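Local coordinates for 361aa long hypothetical D-aminopeptidase (Pyrococcus horikoshii, PDB 2DRH), which is of experimentally unestablished function but belongs to the S58 peptidase family and is probably an aminopeptidase, at residues A[72-78]-A[274-280]; A[240-244]-A[262-266]; A[176-181]-A[206-212]. One frame throughout, in Å; residues are numbered along the deposited sequence.

Contact 1: A[72-78]-A[274-280]; sequences FVMNGYS and YNGSGDI
A classic beta bulge joins the end of strand 65-73 to the start of strand 278-285: Met74 and Asn75 both face Asp279, whose carbonyl oxygen accepts from the two successive amides. Asn75 N reaches Asp279 O on a lone pair at 3.2 Å, nearly straight at 172°, while Met74 N bonds to the same oxygen at a more bent angle. Before the bulge, Val73 and Ile280 form an antiparallel non-hydrogen-bonded pair with their side chains side by side, CG1 to CG1 4.1 Å. The chain turns a corner at Met74, within the bulge, in this sheet of the S58 peptidase fold; beyond it Asn75 reaches into the type I turn Tyr274-Ser277. With CG anti to the backbone N (chi1 -172°), its amide points ND2 at two turn carbonyls, Asn275 O at 3.0 Å and Ser277 O at 2.6 Å. Both oxygens lie close to the amide plane, yet each is approached from above its own carbonyl plane. OD1 bonds to Arg257 of a second subunit, which also holds Asn275 OD1. A leucine in place of Asn75 would probably strand both turn carbonyls and cost that arginine one acceptor. The Tyr77 ring covers the turn, with Gly276 CA over one face, 3.8 Å from the ring centroid. Ile280 CD1 packs against Ser78 CB at 3.6 Å; Ser78 OG bonds to Glu135, and a water links it to Gly278 O.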
loop_
_atom_site.group_PDB
_atom_site.type_symbol
_atom_site.label_atom_id
_atom_site.label_comp_id
_atom_site.label_asym_id
_atom_site.label_seq_id
_atom_site.Cartn_x
_atom_site.Cartn_y
_atom_site.Cartn_z
ATOM N N PHE A 72 -10.576 2.248 0.346
ATOM C CA PHE A 72 -9.818 1.907 -0.842
ATOM C C PHE A 72 -9.843 3.028 -1.875
ATOM O O PHE A 72 -10.905 3.539 -2.236
ATOM C CB PHE A 72 -10.371 0.640 -1.491
ATOM C CG PHE A 72 -9.744 0.323 -2.825
ATOM C CD1 PHE A 72 -8.386 0.014 -2.917
ATOM C CD2 PHE A 72 -10.511 0.340 -3.991
ATOM C CE1 PHE A 72 -7.807 -0.275 -4.146
ATOM C CE2 PHE A 72 -9.940 0.052 -5.228
ATOM C CZ PHE A 72 -8.591 -0.254 -5.306
ATOM N N VAL A 73 -8.666 3.413 -2.343
ATOM C CA VAL A 73 -8.583 4.447 -3.360
ATOM C C VAL A 73 -8.431 3.722 -4.687
ATOM O O VAL A 73 -7.403 3.091 -4.925
ATOM C CB VAL A 73 -7.362 5.356 -3.150
ATOM C CG1 VAL A 73 -7.318 6.433 -4.243
ATOM C CG2 VAL A 73 -7.433 6.011 -1.774
ATOM N N MET A 74 -9.466 3.767 -5.529
ATOM C CA MET A 74 -9.388 3.124 -6.837
ATOM C C MET A 74 -8.542 4.043 -7.729
ATOM O O MET A 74 -7.627 3.595 -8.414
ATOM C CB MET A 74 -10.782 2.937 -7.442
ATOM C CG MET A 74 -10.761 2.426 -8.886
ATOM S SD MET A 74 -9.941 0.829 -9.100
ATOM C CE MET A 74 -10.660 0.304 -10.626
ATOM N N ASN A 75 -8.864 5.330 -7.715
ATOM C CA ASN A 75 -8.106 6.315 -8.478
ATOM C C ASN A 75 -7.984 7.560 -7.615
ATOM O O ASN A 75 -8.981 8.205 -7.284
ATOM C CB ASN A 75 -8.781 6.648 -9.808
ATOM C CG ASN A 75 -7.896 7.523 -10.702
ATOM O OD1 ASN A 75 -6.705 7.256 -10.864
ATOM N ND2 ASN A 75 -8.482 8.561 -11.286
ATOM N N GLY A 76 -6.743 7.871 -7.247
ATOM C CA GLY A 76 -6.456 9.011 -6.396
ATOM C C GLY A 76 -6.475 10.424 -6.958
ATOM O O GLY A 76 -5.787 11.292 -6.429
ATOM N N TYR A 77 -7.229 10.681 -8.018
ATOM C CA TYR A 77 -7.296 12.052 -8.529
ATOM C C TYR A 77 -8.389 12.646 -7.661
ATOM O O TYR A 77 -9.456 13.031 -8.134
ATOM C CB TYR A 77 -7.714 12.075 -9.996
ATOM C CG TYR A 77 -7.338 13.364 -10.680
ATOM C CD1 TYR A 77 -7.978 14.558 -10.362
ATOM C CD2 TYR A 77 -6.313 13.396 -11.624
ATOM C CE1 TYR A 77 -7.606 15.757 -10.969
ATOM C CE2 TYR A 77 -5.932 14.585 -12.234
ATOM C CZ TYR A 77 -6.582 15.761 -11.904
ATOM O OH TYR A 77 -6.213 16.938 -12.515
ATOM N N SER A 78 -8.087 12.725 -6.372
ATOM C CA SER A 78 -9.049 13.154 -5.380
ATOM C C SER A 78 -8.299 13.827 -4.240
ATOM O O SER A 78 -7.105 13.605 -4.067
ATOM C CB SER A 78 -9.782 11.886 -4.894
ATOM O OG SER A 78 -10.873 12.159 -4.045
ATOM N N TYR A 274 -11.532 6.883 -15.134
ATOM C CA TYR A 274 -10.663 7.623 -16.044
ATOM C C TYR A 274 -9.604 8.360 -15.231
ATOM O O TYR A 274 -9.705 8.476 -14.001
ATOM C CB TYR A 274 -11.478 8.617 -16.878
ATOM C CG TYR A 274 -12.450 7.945 -17.821
ATOM C CD1 TYR A 274 -12.037 6.896 -18.646
ATOM C CD2 TYR A 274 -13.778 8.362 -17.900
ATOM C CE1 TYR A 274 -12.926 6.276 -19.527
ATOM C CE2 TYR A 274 -14.676 7.750 -18.779
ATOM C CZ TYR A 274 -14.242 6.711 -19.587
ATOM O OH TYR A 274 -15.120 6.120 -20.463
ATOM N N ASN A 275 -8.591 8.868 -15.924
ATOM C CA ASN A 275 -7.505 9.562 -15.259
ATOM C C ASN A 275 -7.879 10.601 -14.206
ATOM O O ASN A 275 -7.323 10.595 -13.108
ATOM C CB ASN A 275 -6.596 10.236 -16.276
ATOM C CG ASN A 275 -5.469 10.979 -15.611
ATOM O OD1 ASN A 275 -4.588 10.370 -14.996
ATOM N ND2 ASN A 275 -5.491 12.300 -15.710
ATOM N N GLY A 276 -8.788 11.508 -14.550
ATOM C CA GLY A 276 -9.173 12.542 -13.610
ATOM C C GLY A 276 -10.349 12.218 -12.696
ATOM O O GLY A 276 -10.898 13.111 -12.049
ATOM N N SER A 277 -10.735 10.953 -12.621
ATOM C CA SER A 277 -11.867 10.582 -11.782
ATOM C C SER A 277 -11.463 10.130 -10.383
ATOM O O SER A 277 -10.824 9.091 -10.207
ATOM C CB SER A 277 -12.681 9.484 -12.461
ATOM O OG SER A 277 -13.914 9.295 -11.799
ATOM N N GLY A 278 -11.837 10.924 -9.391
ATOM C CA GLY A 278 -11.529 10.584 -8.019
ATOM C C GLY A 278 -12.506 9.543 -7.490
ATOM O O GLY A 278 -13.584 9.876 -6.996
ATOM N N ASP A 279 -12.122 8.278 -7.610
ATOM C CA ASP A 279 -12.952 7.175 -7.151
ATOM C C ASP A 279 -12.421 6.610 -5.836
ATOM O O ASP A 279 -11.316 6.056 -5.775
ATOM C CB ASP A 279 -12.996 6.095 -8.223
ATOM C CG ASP A 279 -13.495 6.623 -9.559
ATOM O OD1 ASP A 279 -13.859 7.818 -9.635
ATOM O OD2 ASP A 279 -13.529 5.842 -10.536
ATOM N N ILE A 280 -13.211 6.773 -4.779
ATOM C CA ILE A 280 -12.824 6.305 -3.457
ATOM C C ILE A 280 -14.001 5.706 -2.685
ATOM O O ILE A 280 -15.127 6.210 -2.741
ATOM C CB ILE A 280 -12.238 7.455 -2.631
ATOM C CG1 ILE A 280 -10.965 7.976 -3.304
ATOM C CG2 ILE A 280 -11.972 6.995 -1.199
ATOM C CD1 ILE A 280 -10.390 9.180 -2.622
HETATM O O HOH W 1 -13.058 12.407 -5.901
#

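Contact 2: A[240-244]-A[262-266]; sequences IIMII and AIVGL
Met242 lays its thioether end over helix 252-268, with SD beside Ala262 CB at 4.1 Å and CE turned toward Leu266 and Ile263. The strand and helix are the first two elements of a beta-alpha-beta unit completed by strand 278-285, which runs parallel to strand 240-246 beside it in the sheet. The short segment axes come within 10.1 Å, their N-to-C directions 132° apart; no hydrogen bond passes between them, and the contact is made chiefly by apolar side chains. Alternate strand residues, Ile240, Met242 and Ile244, face the helix. Met242 touches three helix residues because its chain bends at chi2 and again at chi3 (-80°), bringing CE to 4.0 Å from Leu266 CD2 and 4.2 Å from Ile263 CD1. The Met242 and Leu266 side chains meet at about a right angle. Ile240 instead slides past Leu266 in the opposite direction, its CG2 branch touching both leucine methyls. At the other end of the strand segment, the small Ala262 side chain meets Ile244, CB to CD1 4.2 Å. Helix 309-328 adds to this apolar layer, with Val319 against Ile244 and Ala262 and Ile323 against Ile240, while Ala281 and Ala283 of the neighbouring strand pack on Ala262 and Ile244 respectively. Ile240 CG1 stands anti to its backbone N (chi1 175°), and the extended branch carries CD1 to 4.0 Å from Leu266 CD1.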
loop_
_atom_site.group_PDB
_atom_site.type_symbol
_atom_site.label_atom_id
_atom_site.label_comp_id
_atom_site.label_asym_id
_atom_site.label_seq_id
_atom_site.Cartn_x
_atom_site.Cartn_y
_atom_site.Cartn_z
ATOM N N ILE A 240 -16.149 10.008 -7.949
ATOM C CA ILE A 240 -17.211 9.374 -7.163
ATOM C C ILE A 240 -16.746 8.873 -5.800
ATOM O O ILE A 240 -15.664 8.305 -5.659
ATOM C CB ILE A 240 -17.878 8.189 -7.924
ATOM C CG1 ILE A 240 -18.884 7.482 -6.999
ATOM C CG2 ILE A 240 -16.814 7.216 -8.427
ATOM C CD1 ILE A 240 -19.632 6.331 -7.629
ATOM N N ILE A 241 -17.579 9.102 -4.792
ATOM C CA ILE A 241 -17.268 8.667 -3.441
ATOM C C ILE A 241 -18.305 7.630 -3.057
ATOM O O ILE A 241 -19.503 7.847 -3.238
ATOM C CB ILE A 241 -17.337 9.842 -2.430
ATOM C CG1 ILE A 241 -16.376 10.965 -2.856
ATOM C CG2 ILE A 241 -17.014 9.337 -1.024
ATOM C CD1 ILE A 241 -14.904 10.544 -2.948
ATOM N N MET A 242 -17.846 6.501 -2.539
ATOM C CA MET A 242 -18.758 5.440 -2.131
ATOM C C MET A 242 -18.607 5.206 -0.643
ATOM O O MET A 242 -17.516 4.919 -0.159
ATOM C CB MET A 242 -18.461 4.157 -2.918
ATOM C CG MET A 242 -18.869 4.253 -4.381
ATOM S SD MET A 242 -17.786 3.365 -5.518
ATOM C CE MET A 242 -16.459 4.577 -5.650
ATOM N N ILE A 243 -19.704 5.358 0.085
ATOM C CA ILE A 243 -19.679 5.159 1.529
ATOM C C ILE A 243 -20.449 3.890 1.848
ATOM O O ILE A 243 -21.642 3.782 1.561
ATOM C CB ILE A 243 -20.326 6.348 2.274
ATOM C CG1 ILE A 243 -19.616 7.650 1.892
ATOM C CG2 ILE A 243 -20.246 6.128 3.787
ATOM C CD1 ILE A 243 -18.141 7.675 2.244
ATOM N N ILE A 244 -19.755 2.927 2.435
ATOM C CA ILE A 244 -20.374 1.659 2.777
ATOM C C ILE A 244 -20.530 1.509 4.285
ATOM O O ILE A 244 -19.614 1.817 5.056
ATOM C CB ILE A 244 -19.539 0.467 2.270
ATOM C CG1 ILE A 244 -19.087 0.707 0.825
ATOM C CG2 ILE A 244 -20.355 -0.817 2.383
ATOM C CD1 ILE A 244 -20.207 0.953 -0.144
ATOM N N ALA A 262 -16.712 -2.324 -3.510
ATOM C CA ALA A 262 -17.572 -1.261 -3.998
ATOM C C ALA A 262 -17.226 -0.946 -5.453
ATOM O O ALA A 262 -18.082 -0.505 -6.221
ATOM C CB ALA A 262 -17.398 -0.009 -3.139
ATOM N N ILE A 263 -15.974 -1.182 -5.834
ATOM C CA ILE A 263 -15.540 -0.908 -7.200
ATOM C C ILE A 263 -16.187 -1.857 -8.194
ATOM O O ILE A 263 -16.330 -1.530 -9.376
ATOM C CB ILE A 263 -14.012 -1.008 -7.333
ATOM C CG1 ILE A 263 -13.354 -0.083 -6.316
ATOM C CG2 ILE A 263 -13.581 -0.604 -8.742
ATOM C CD1 ILE A 263 -13.812 1.362 -6.425
ATOM N N VAL A 264 -16.576 -3.040 -7.728
ATOM C CA VAL A 264 -17.224 -3.984 -8.621
ATOM C C VAL A 264 -18.553 -3.374 -9.083
ATOM O O VAL A 264 -18.901 -3.442 -10.264
ATOM C CB VAL A 264 -17.482 -5.335 -7.924
ATOM C CG1 VAL A 264 -18.199 -6.281 -8.879
ATOM C CG2 VAL A 264 -16.162 -5.950 -7.482
ATOM N N GLY A 265 -19.282 -2.765 -8.150
ATOM C CA GLY A 265 -20.549 -2.142 -8.488
ATOM C C GLY A 265 -20.341 -0.952 -9.414
ATOM O O GLY A 265 -21.097 -0.750 -10.359
ATOM N N LEU A 266 -19.312 -0.160 -9.136
ATOM C CA LEU A 266 -18.998 1.004 -9.956
ATOM C C LEU A 266 -18.753 0.579 -11.403
ATOM O O LEU A 266 -19.364 1.108 -12.324
ATOM C CB LEU A 266 -17.754 1.711 -9.399
ATOM C CG LEU A 266 -17.093 2.848 -10.194
ATOM C CD1 LEU A 266 -18.103 3.945 -10.467
ATOM C CD2 LEU A 266 -15.904 3.406 -9.405
#

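Contact 3: A[176-181]-A[206-212]; sequences MSAFEF and LSNFGRR
Arg212 lies flat on Phe181, its guanidinium plane 11° from the ring and the two centres 3.9 Å apart, a flat stack that is also a cation-pi contact. Two backbone carbonyls meet the guanidinium at its edge: NE bonds to Phe179 O in that carbonyl's plane, and NH2 gives a nearly straight bond of 2.7 Å to Glu180 O. The side chain gets there by folding back, bent at chi2 and chi3, which brings NE over the ring and CD to its rim, near CE2. The Glu180 carboxylate meets the backbone of Arg212 instead, OE2 accepting Arg212 N at 3.0 Å on its anti side.

These carbonyls belong to the type I' turn Ala178-Phe181, the tight hairpin between the short strands 177-178 and 181-182, and the chain that leaves strand 198-207 runs alongside it. Phe179 N donates to Phe209 O at 2.7 Å. The Phe179 ring lies beside that of Phe209, with Phe179 CZ 3.4 Å from Phe209 CE2 and the planes steeply inclined at 67°, while Arg211 O sits at the edge of the Phe179 ring. Gly210 passes so close to that ring that a CB would run into it, and at its backbone angles a CB would also press on the carbonyl oxygen of Phe209. Water 2 joins Glu180 N to Gly210 O. Toward the strand, Asn208 OD1 takes the Ser177 N-H at 2.8 Å, in the plane of the side-chain carbonyl, and Met176 crosses the asparagine at about a right angle with SD near its CG.

Farther out, NH1 and NH2 of Arg212 donate further to Trp229 O and Pro230 O respectively, and Gly233 N holds Glu180 OE1. Helix 309-328 backs the phenylalanines, with Leu327 on Phe179 and Ile323 on Phe209.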
loop_
_atom_site.group_PDB
_atom_site.type_symbol
_atom_site.label_atom_id
_atom_site.label_comp_id
_atom_site.label_asym_id
_atom_site.label_seq_id
_atom_site.Cartn_x
_atom_site.Cartn_y
_atom_site.Cartn_z
ATOM N N MET A 176 -23.546 18.041 -9.164
ATOM C CA MET A 176 -22.758 16.982 -9.803
ATOM C C MET A 176 -23.311 16.462 -11.137
ATOM O O MET A 176 -24.500 16.599 -11.436
ATOM C CB MET A 176 -22.597 15.802 -8.839
ATOM C CG MET A 176 -21.881 16.143 -7.533
ATOM S SD MET A 176 -20.180 16.749 -7.744
ATOM C CE MET A 176 -20.052 17.900 -6.381
ATOM N N SER A 177 -22.427 15.859 -11.926
ATOM C CA SER A 177 -22.769 15.303 -13.232
ATOM C C SER A 177 -22.324 13.847 -13.309
ATOM O O SER A 177 -21.234 13.508 -12.863
ATOM C CB SER A 177 -22.058 16.082 -14.347
ATOM O OG SER A 177 -22.377 17.454 -14.300
ATOM N N ALA A 178 -23.164 12.992 -13.886
ATOM C CA ALA A 178 -22.838 11.575 -14.038
ATOM C C ALA A 178 -23.325 11.084 -15.399
ATOM O O ALA A 178 -24.516 11.179 -15.708
ATOM C CB ALA A 178 -23.490 10.762 -12.925
ATOM N N PHE A 179 -22.401 10.574 -16.212
ATOM C CA PHE A 179 -22.744 10.073 -17.541
ATOM C C PHE A 179 -23.394 11.170 -18.374
ATOM O O PHE A 179 -24.203 10.899 -19.260
ATOM C CB PHE A 179 -23.698 8.880 -17.421
ATOM C CG PHE A 179 -23.103 7.707 -16.705
ATOM C CD1 PHE A 179 -22.120 6.927 -17.315
ATOM C CD2 PHE A 179 -23.495 7.399 -15.404
ATOM C CE1 PHE A 179 -21.535 5.859 -16.638
ATOM C CE2 PHE A 179 -22.915 6.333 -14.720
ATOM C CZ PHE A 179 -21.934 5.563 -15.337
ATOM N N GLU A 180 -23.032 12.410 -18.074
ATOM C CA GLU A 180 -23.559 13.573 -18.773
ATOM C C GLU A 180 -25.060 13.764 -18.606
ATOM O O GLU A 180 -25.738 14.344 -19.451
ATOM C CB GLU A 180 -23.139 13.544 -20.247
ATOM C CG GLU A 180 -21.631 13.620 -20.370
ATOM C CD GLU A 180 -21.129 13.597 -21.798
ATOM O OE1 GLU A 180 -21.307 14.605 -22.517
ATOM O OE2 GLU A 180 -20.554 12.565 -22.192
ATOM N N PHE A 181 -25.552 13.261 -17.481
ATOM C CA PHE A 181 -26.936 13.410 -17.059
ATOM C C PHE A 181 -26.717 14.039 -15.688
ATOM O O PHE A 181 -25.571 14.141 -15.233
ATOM C CB PHE A 181 -27.629 12.056 -16.901
ATOM C CG PHE A 181 -28.001 11.403 -18.207
ATOM C CD1 PHE A 181 -28.880 12.027 -19.086
ATOM C CD2 PHE A 181 -27.503 10.144 -18.537
ATOM C CE1 PHE A 181 -29.263 11.403 -20.281
ATOM C CE2 PHE A 181 -27.876 9.511 -19.724
ATOM C CZ PHE A 181 -28.758 10.140 -20.597
ATOM N N LEU A 206 -21.944 9.431 -4.107
ATOM C CA LEU A 206 -21.954 10.792 -4.626
ATOM C C LEU A 206 -21.376 10.556 -6.008
ATOM O O LEU A 206 -20.168 10.399 -6.155
ATOM C CB LEU A 206 -21.029 11.697 -3.799
ATOM C CG LEU A 206 -20.827 13.132 -4.306
ATOM C CD1 LEU A 206 -22.169 13.831 -4.399
ATOM C CD2 LEU A 206 -19.887 13.893 -3.379
ATOM N N SER A 207 -22.248 10.491 -7.011
ATOM C CA SER A 207 -21.824 10.214 -8.376
ATOM C C SER A 207 -21.489 11.466 -9.158
ATOM O O SER A 207 -22.259 12.423 -9.177
ATOM C CB SER A 207 -22.916 9.435 -9.112
ATOM O OG SER A 207 -24.088 10.223 -9.249
ATOM N N ASN A 208 -20.346 11.443 -9.830
ATOM C CA ASN A 208 -19.915 12.592 -10.614
ATOM C C ASN A 208 -18.905 12.135 -11.657
ATOM O O ASN A 208 -17.874 12.779 -11.860
ATOM C CB ASN A 208 -19.286 13.640 -9.690
ATOM C CG ASN A 208 -18.926 14.923 -10.418
ATOM O OD1 ASN A 208 -19.793 15.595 -10.987
ATOM N ND2 ASN A 208 -17.644 15.265 -10.410
ATOM N N PHE A 209 -19.217 11.030 -12.328
ATOM C CA PHE A 209 -18.315 10.452 -13.326
ATOM C C PHE A 209 -19.022 9.927 -14.566
ATOM O O PHE A 209 -20.248 9.999 -14.696
ATOM C CB PHE A 209 -17.564 9.267 -12.718
ATOM C CG PHE A 209 -18.446 8.062 -12.478
ATOM C CD1 PHE A 209 -19.294 8.008 -11.369
ATOM C CD2 PHE A 209 -18.473 7.009 -13.388
ATOM C CE1 PHE A 209 -20.164 6.915 -11.174
ATOM C CE2 PHE A 209 -19.337 5.913 -13.205
ATOM C CZ PHE A 209 -20.182 5.870 -12.096
ATOM N N GLY A 210 -18.211 9.387 -15.471
ATOM C CA GLY A 210 -18.718 8.763 -16.677
ATOM C C GLY A 210 -19.060 9.563 -17.907
ATOM O O GLY A 210 -19.507 10.710 -17.828
ATOM N N ARG A 211 -18.823 8.929 -19.055
ATOM C CA ARG A 211 -19.134 9.494 -20.364
ATOM C C ARG A 211 -20.566 9.037 -20.620
ATOM O O ARG A 211 -20.996 8.016 -20.076
ATOM C CB ARG A 211 -18.228 8.900 -21.446
ATOM C CG ARG A 211 -16.851 9.515 -21.575
ATOM C CD ARG A 211 -15.957 8.572 -22.369
ATOM N NE ARG A 211 -14.921 9.259 -23.134
ATOM C CZ ARG A 211 -15.157 10.000 -24.212
ATOM N NH1 ARG A 211 -16.398 10.158 -24.655
ATOM N NH2 ARG A 211 -14.150 10.572 -24.858
ATOM N N ARG A 212 -21.295 9.770 -21.448
ATOM C CA ARG A 212 -22.679 9.420 -21.740
ATOM C C ARG A 212 -22.859 7.973 -22.202
ATOM O O ARG A 212 -23.737 7.261 -21.707
ATOM C CB ARG A 212 -23.248 10.373 -22.803
ATOM C CG ARG A 212 -24.662 10.028 -23.256
ATOM C CD ARG A 212 -25.658 10.091 -22.104
ATOM N NE ARG A 212 -25.906 11.456 -21.652
ATOM C CZ ARG A 212 -26.533 12.378 -22.374
ATOM N NH1 ARG A 212 -26.981 12.087 -23.588
ATOM N NH2 ARG A 212 -26.706 13.596 -21.885
HETATM O O HOH W 2 -20.693 13.242 -16.586
#

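How the contacts relate
All three contacts are largely buried and reach the same mixed sheet, but contact 2 lies deepest, its centre about 8 Å from the chain centre against about 14 Å for the others. It is wholly apolar in its side chains, whereas contact 1 relies on backbone and amide bonds at a strand end and contact 3 on an arginine, a carboxylate and turn carbonyls. Strands 198-207, 240-246 and 278-285 run side by side, so contact 2 sits between its neighbours: Ile240 N meets Gly278 O, and Ile241 O meets Leu206 N. Phe209 of contact 3 packs on Leu266. Other subunits touch contact 1, while none reaches the segments of contact 3.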